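Putative ABC-transporter ATP-binding protein (PDB 1Z47) probably binds and hydrolyses ATP as the ATPase subunit of a putative sulfate ABC transporter. Local coordinates at residues 213-226 with 229-242. Sequence-based numbering, arbitrary orientation.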
loop_
_atom_site.group_PDB
_atom_site.type_symbol
_atom_site.label_atom_id
_atom_site.label_comp_id
_atom_site.label_asym_id
_atom_site.label_seq_id
_atom_site.Cartn_x
_atom_site.Cartn_y
_atom_site.Cartn_z
ATOM N N ALA B 213 12.751 -5.866 -5.202
ATOM C CA ALA B 213 13.506 -6.064 -6.448
ATOM C C ALA B 213 14.991 -5.706 -6.427
ATOM O O ALA B 213 15.418 -4.779 -5.723
ATOM C CB ALA B 213 12.819 -5.318 -7.584
ATOM N N ASP B 214 15.773 -6.465 -7.197
ATOM C CA ASP B 214 17.206 -6.193 -7.347
ATOM C C ASP B 214 17.287 -4.985 -8.284
ATOM O O ASP B 214 18.030 -4.038 -8.026
ATOM C CB ASP B 214 17.910 -7.406 -7.946
ATOM C CG ASP B 214 17.932 -8.586 -6.984
ATOM O OD1 ASP B 214 17.553 -9.695 -7.392
ATOM O OD2 ASP B 214 18.340 -8.373 -5.835
ATOM N N ARG B 215 16.518 -5.039 -9.364
ATOM C CA ARG B 215 16.405 -3.930 -10.318
ATOM C C ARG B 215 14.950 -3.782 -10.763
ATOM O O ARG B 215 14.184 -4.750 -10.836
ATOM C CB ARG B 215 17.298 -4.113 -11.557
ATOM C CG ARG B 215 18.790 -3.858 -11.274
ATOM C CD ARG B 215 19.574 -3.798 -12.559
ATOM N NE ARG B 215 19.492 -5.059 -13.284
ATOM C CZ ARG B 215 19.745 -5.194 -14.575
ATOM N NH1 ARG B 215 20.093 -4.126 -15.298
ATOM N NH2 ARG B 215 19.665 -6.392 -15.137
ATOM N N VAL B 216 14.590 -2.555 -11.093
ATOM C CA VAL B 216 13.227 -2.231 -11.485
ATOM C C VAL B 216 13.144 -1.763 -12.927
ATOM O O VAL B 216 13.926 -0.901 -13.354
ATOM C CB VAL B 216 12.695 -1.104 -10.574
ATOM C CG1 VAL B 216 11.239 -0.768 -10.909
ATOM C CG2 VAL B 216 12.841 -1.528 -9.118
ATOM N N LEU B 217 12.205 -2.346 -13.666
ATOM C CA LEU B 217 11.953 -1.966 -15.036
ATOM C C LEU B 217 10.688 -1.068 -15.030
ATOM O O LEU B 217 9.562 -1.553 -14.888
ATOM C CB LEU B 217 11.712 -3.205 -15.897
ATOM C CG LEU B 217 11.672 -2.889 -17.388
ATOM C CD1 LEU B 217 13.102 -2.679 -17.874
ATOM C CD2 LEU B 217 11.026 -4.015 -18.156
ATOM N N VAL B 218 10.882 0.238 -15.163
ATOM C CA VAL B 218 9.753 1.163 -15.170
ATOM C C VAL B 218 9.163 1.258 -16.583
ATOM O O VAL B 218 9.852 1.582 -17.568
ATOM C CB VAL B 218 10.193 2.557 -14.666
ATOM C CG1 VAL B 218 8.972 3.426 -14.323
ATOM C CG2 VAL B 218 11.099 2.401 -13.467
ATOM N N LEU B 219 7.876 0.941 -16.682
ATOM C CA LEU B 219 7.174 0.967 -17.939
ATOM C C LEU B 219 6.194 2.133 -17.993
ATOM O O LEU B 219 5.580 2.508 -16.989
ATOM C CB LEU B 219 6.399 -0.338 -18.136
ATOM C CG LEU B 219 7.217 -1.580 -18.488
ATOM C CD1 LEU B 219 7.874 -1.394 -19.859
ATOM C CD2 LEU B 219 8.267 -1.806 -17.415
ATOM N N HIS B 220 6.048 2.689 -19.181
ATOM C CA HIS B 220 5.116 3.791 -19.390
ATOM C C HIS B 220 4.721 3.806 -20.864
ATOM O O HIS B 220 5.569 3.885 -21.757
ATOM C CB HIS B 220 5.771 5.114 -19.003
ATOM C CG HIS B 220 4.844 6.289 -19.054
ATOM N ND1 HIS B 220 5.131 7.432 -19.773
ATOM C CD2 HIS B 220 3.663 6.522 -18.436
ATOM C CE1 HIS B 220 4.167 8.318 -19.591
ATOM N NE2 HIS B 220 3.264 7.792 -18.782
ATOM N N GLU B 221 3.425 3.687 -21.111
ATOM C CA GLU B 221 2.917 3.720 -22.467
ATOM C C GLU B 221 3.606 2.705 -23.353
ATOM O O GLU B 221 3.821 2.966 -24.541
ATOM C CB GLU B 221 3.099 5.117 -23.069
ATOM C CG GLU B 221 2.091 6.155 -22.606
ATOM C CD GLU B 221 2.333 7.522 -23.255
ATOM O OE1 GLU B 221 2.620 7.572 -24.474
ATOM O OE2 GLU B 221 2.231 8.548 -22.551
ATOM N N GLY B 222 3.976 1.563 -22.771
ATOM C CA GLY B 222 4.603 0.511 -23.546
ATOM C C GLY B 222 6.093 0.640 -23.800
ATOM O O GLY B 222 6.649 -0.159 -24.538
ATOM N N ASN B 223 6.742 1.634 -23.202
ATOM C CA ASN B 223 8.178 1.821 -23.377
ATOM C C ASN B 223 8.884 1.731 -22.026
ATOM O O ASN B 223 8.302 2.038 -20.974
ATOM C CB ASN B 223 8.500 3.208 -23.969
ATOM C CG ASN B 223 7.547 3.627 -25.057
ATOM O OD1 ASN B 223 6.861 4.648 -24.931
ATOM N ND2 ASN B 223 7.489 2.850 -26.139
ATOM N N VAL B 224 10.150 1.335 -22.066
ATOM C CA VAL B 224 10.954 1.254 -20.870
ATOM C C VAL B 224 11.502 2.653 -20.573
ATOM O O VAL B 224 12.283 3.201 -21.349
ATOM C CB VAL B 224 12.131 0.289 -21.070
ATOM C CG1 VAL B 224 13.030 0.299 -19.867
ATOM C CG2 VAL B 224 11.605 -1.094 -21.346
ATOM N N GLU B 225 11.100 3.227 -19.447
ATOM C CA GLU B 225 11.557 4.548 -19.056
ATOM C C GLU B 225 12.936 4.448 -18.430
ATOM O O GLU B 225 13.795 5.299 -18.653
ATOM C CB GLU B 225 10.581 5.165 -18.053
ATOM C CG GLU B 225 9.190 5.421 -18.623
ATOM C CD GLU B 225 9.131 6.699 -19.438
ATOM O OE1 GLU B 225 9.723 7.685 -18.984
ATOM O OE2 GLU B 225 8.488 6.721 -20.510
ATOM N N GLN B 226 13.145 3.412 -17.626
ATOM C CA GLN B 226 14.436 3.205 -16.972
ATOM C C GLN B 226 14.495 1.784 -16.416
ATOM O O GLN B 226 13.470 1.155 -16.166
ATOM C CB GLN B 226 14.657 4.246 -15.859
ATOM C CG GLN B 226 15.919 4.036 -15.016
ATOM C CD GLN B 226 16.316 5.249 -14.197
ATOM O OE1 GLN B 226 15.482 6.091 -13.838
ATOM N NE2 GLN B 226 17.598 5.338 -13.875
ATOM N N THR B 229 18.592 -0.077 -10.265
ATOM C CA THR B 229 18.392 -0.488 -8.888
ATOM C C THR B 229 17.448 0.475 -8.192
ATOM O O THR B 229 17.217 1.580 -8.673
ATOM C CB THR B 229 19.678 -0.452 -8.096
ATOM O OG1 THR B 229 20.081 0.910 -7.952
ATOM C CG2 THR B 229 20.786 -1.270 -8.790
ATOM N N PRO B 230 16.898 0.067 -7.039
ATOM C CA PRO B 230 15.976 0.912 -6.277
ATOM C C PRO B 230 16.586 2.287 -6.030
ATOM O O PRO B 230 15.921 3.317 -6.171
ATOM C CB PRO B 230 15.795 0.126 -4.975
ATOM C CG PRO B 230 15.785 -1.280 -5.459
ATOM C CD PRO B 230 16.968 -1.282 -6.445
ATOM N N GLU B 231 17.862 2.302 -5.657
ATOM C CA GLU B 231 18.521 3.561 -5.391
ATOM C C GLU B 231 18.658 4.343 -6.687
ATOM O O GLU B 231 18.412 5.543 -6.708
ATOM C CB GLU B 231 19.893 3.340 -4.756
ATOM C CG GLU B 231 20.477 4.639 -4.234
ATOM C CD GLU B 231 21.833 4.467 -3.591
ATOM O OE1 GLU B 231 22.466 5.502 -3.270
ATOM O OE2 GLU B 231 22.257 3.306 -3.409
ATOM N N GLU B 232 19.022 3.653 -7.764
ATOM C CA GLU B 232 19.166 4.302 -9.046
ATOM C C GLU B 232 17.875 5.015 -9.460
ATOM O O GLU B 232 17.879 6.233 -9.680
ATOM C CB GLU B 232 19.595 3.283 -10.112
ATOM C CG GLU B 232 21.113 3.048 -10.094
ATOM C CD GLU B 232 21.597 1.887 -10.953
ATOM O OE1 GLU B 232 22.835 1.697 -11.006
ATOM O OE2 GLU B 232 20.774 1.168 -11.565
ATOM N N VAL B 233 16.769 4.273 -9.535
ATOM C CA VAL B 233 15.509 4.885 -9.958
ATOM C C VAL B 233 14.973 5.953 -9.010
ATOM O O VAL B 233 14.259 6.849 -9.450
ATOM C CB VAL B 233 14.413 3.825 -10.216
ATOM C CG1 VAL B 233 14.833 2.944 -11.370
ATOM C CG2 VAL B 233 14.155 3.001 -8.953
ATOM N N TYR B 234 15.337 5.884 -7.729
ATOM C CA TYR B 234 14.875 6.860 -6.744
ATOM C C TYR B 234 15.735 8.125 -6.685
ATOM O O TYR B 234 15.209 9.244 -6.635
ATOM C CB TYR B 234 14.846 6.238 -5.337
ATOM C CG TYR B 234 14.245 7.127 -4.250
ATOM C CD1 TYR B 234 12.901 7.008 -3.870
ATOM C CD2 TYR B 234 15.027 8.064 -3.583
ATOM C CE1 TYR B 234 12.364 7.806 -2.846
ATOM C CE2 TYR B 234 14.501 8.855 -2.566
ATOM C CZ TYR B 234 13.176 8.724 -2.200
ATOM O OH TYR B 234 12.692 9.498 -1.172
ATOM N N GLU B 235 17.054 7.945 -6.666
ATOM C CA GLU B 235 17.956 9.085 -6.570
ATOM C C GLU B 235 18.386 9.676 -7.910
ATOM O O GLU B 235 18.677 10.868 -7.983
ATOM C CB GLU B 235 19.185 8.700 -5.738
ATOM C CG GLU B 235 18.838 8.291 -4.301
ATOM C CD GLU B 235 18.377 9.449 -3.421
ATOM O OE1 GLU B 235 17.793 10.428 -3.942
ATOM O OE2 GLU B 235 18.584 9.376 -2.189
ATOM N N LYS B 236 18.406 8.852 -8.959
ATOM C CA LYS B 236 18.794 9.288 -10.294
ATOM C C LYS B 236 17.731 8.953 -11.353
ATOM O O LYS B 236 17.990 8.239 -12.322
ATOM C CB LYS B 236 20.148 8.669 -10.669
ATOM C CG LYS B 236 21.249 9.040 -9.666
ATOM C CD LYS B 236 22.640 8.562 -10.102
ATOM C CE LYS B 236 22.851 7.076 -9.837
ATOM N NZ LYS B 236 24.178 6.579 -10.316
ATOM N N PRO B 237 16.495 9.454 -11.157
ATOM C CA PRO B 237 15.424 9.188 -12.126
ATOM C C PRO B 237 15.816 9.676 -13.523
ATOM O O PRO B 237 16.281 10.807 -13.689
ATOM C CB PRO B 237 14.221 9.938 -11.541
ATOM C CG PRO B 237 14.849 11.016 -10.650
ATOM C CD PRO B 237 16.015 10.279 -10.033
ATOM N N GLY B 238 15.645 8.819 -14.516
ATOM C CA GLY B 238 16.014 9.180 -15.872
ATOM C C GLY B 238 15.037 10.118 -16.552
ATOM O O GLY B 238 15.406 10.853 -17.461
ATOM N N THR B 239 13.780 10.105 -16.121
ATOM C CA THR B 239 12.795 10.974 -16.737
ATOM C C THR B 239 11.858 11.535 -15.693
ATOM O O THR B 239 11.839 11.085 -14.541
ATOM C CB THR B 239 11.967 10.210 -17.771
ATOM O OG1 THR B 239 11.164 9.235 -17.098
ATOM C CG2 THR B 239 12.876 9.502 -18.772
ATOM N N LEU B 240 11.069 12.523 -16.093
ATOM C CA LEU B 240 10.133 13.108 -15.163
ATOM C C LEU B 240 9.167 12.012 -14.709
ATOM O O LEU B 240 8.746 11.993 -13.545
ATOM C CB LEU B 240 9.367 14.250 -15.837
ATOM C CG LEU B 240 8.180 14.829 -15.068
ATOM C CD1 LEU B 240 8.630 15.444 -13.736
ATOM C CD2 LEU B 240 7.534 15.913 -15.948
ATOM N N PHE B 241 8.817 11.104 -15.620
ATOM C CA PHE B 241 7.892 10.031 -15.245
ATOM C C PHE B 241 8.465 9.180 -14.114
ATOM O O PHE B 241 7.753 8.885 -13.148
ATOM C CB PHE B 241 7.540 9.089 -16.417
ATOM C CG PHE B 241 6.542 8.034 -16.031
ATOM C CD1 PHE B 241 5.199 8.367 -15.866
ATOM C CD2 PHE B 241 6.954 6.741 -15.715
ATOM C CE1 PHE B 241 4.277 7.439 -15.387
ATOM C CE2 PHE B 241 6.028 5.784 -15.228
ATOM C CZ PHE B 241 4.700 6.136 -15.065
ATOM N N VAL B 242 9.733 8.773 -14.234
ATOM C CA VAL B 242 10.361 7.964 -13.182
ATOM C C VAL B 242 10.402 8.779 -11.896
ATOM O O VAL B 242 10.080 8.288 -10.814
ATOM C CB VAL B 242 11.827 7.519 -13.541
ATOM C CG1 VAL B 242 12.422 6.699 -12.384
ATOM C CG2 VAL B 242 11.831 6.680 -14.818
HETATM O O HOH W 1 19.431 3.428 -13.583
#
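H220 and F241 lie almost flat on each other in an offset stack, centroids 3.9 Å apart and planes at 20°, while V218 CG1 meets the edge of the phenyl ring. With CG anti to the backbone N (chi1 -177°), F241 reaches from its helix to the hairpin. Replacing it with an alanine would probably strip H220 of its stacking partner and open a gap beside V218. Next to the stack, T239 OG1 donates to E225 OE1 (2.8 Å), nearly along the carboxylate C-O axis; the same hydroxyl, at the N-cap of helix 240-245, accepts from V242 N. Q226, extended beyond CG, reaches the link between the two helices: its OE1 takes G238 N at 2.8 Å from above the amide plane, and NE2 gives a weak bond to K236 O and a shorter one to a water. V233 CG1 packs against CD and CG of Q226 and, more loosely, against V218 CG2. Further out, a capping box of T229 and E232 starts helix 230-235. The whole illustrates how an edge hairpin of the nucleotide-binding domain is covered: strand 215-220 pairs with 43-47, 223-228 forms one edge of the six-stranded mixed sheet within this chain, and F241 also stacks on F245 and touches P49.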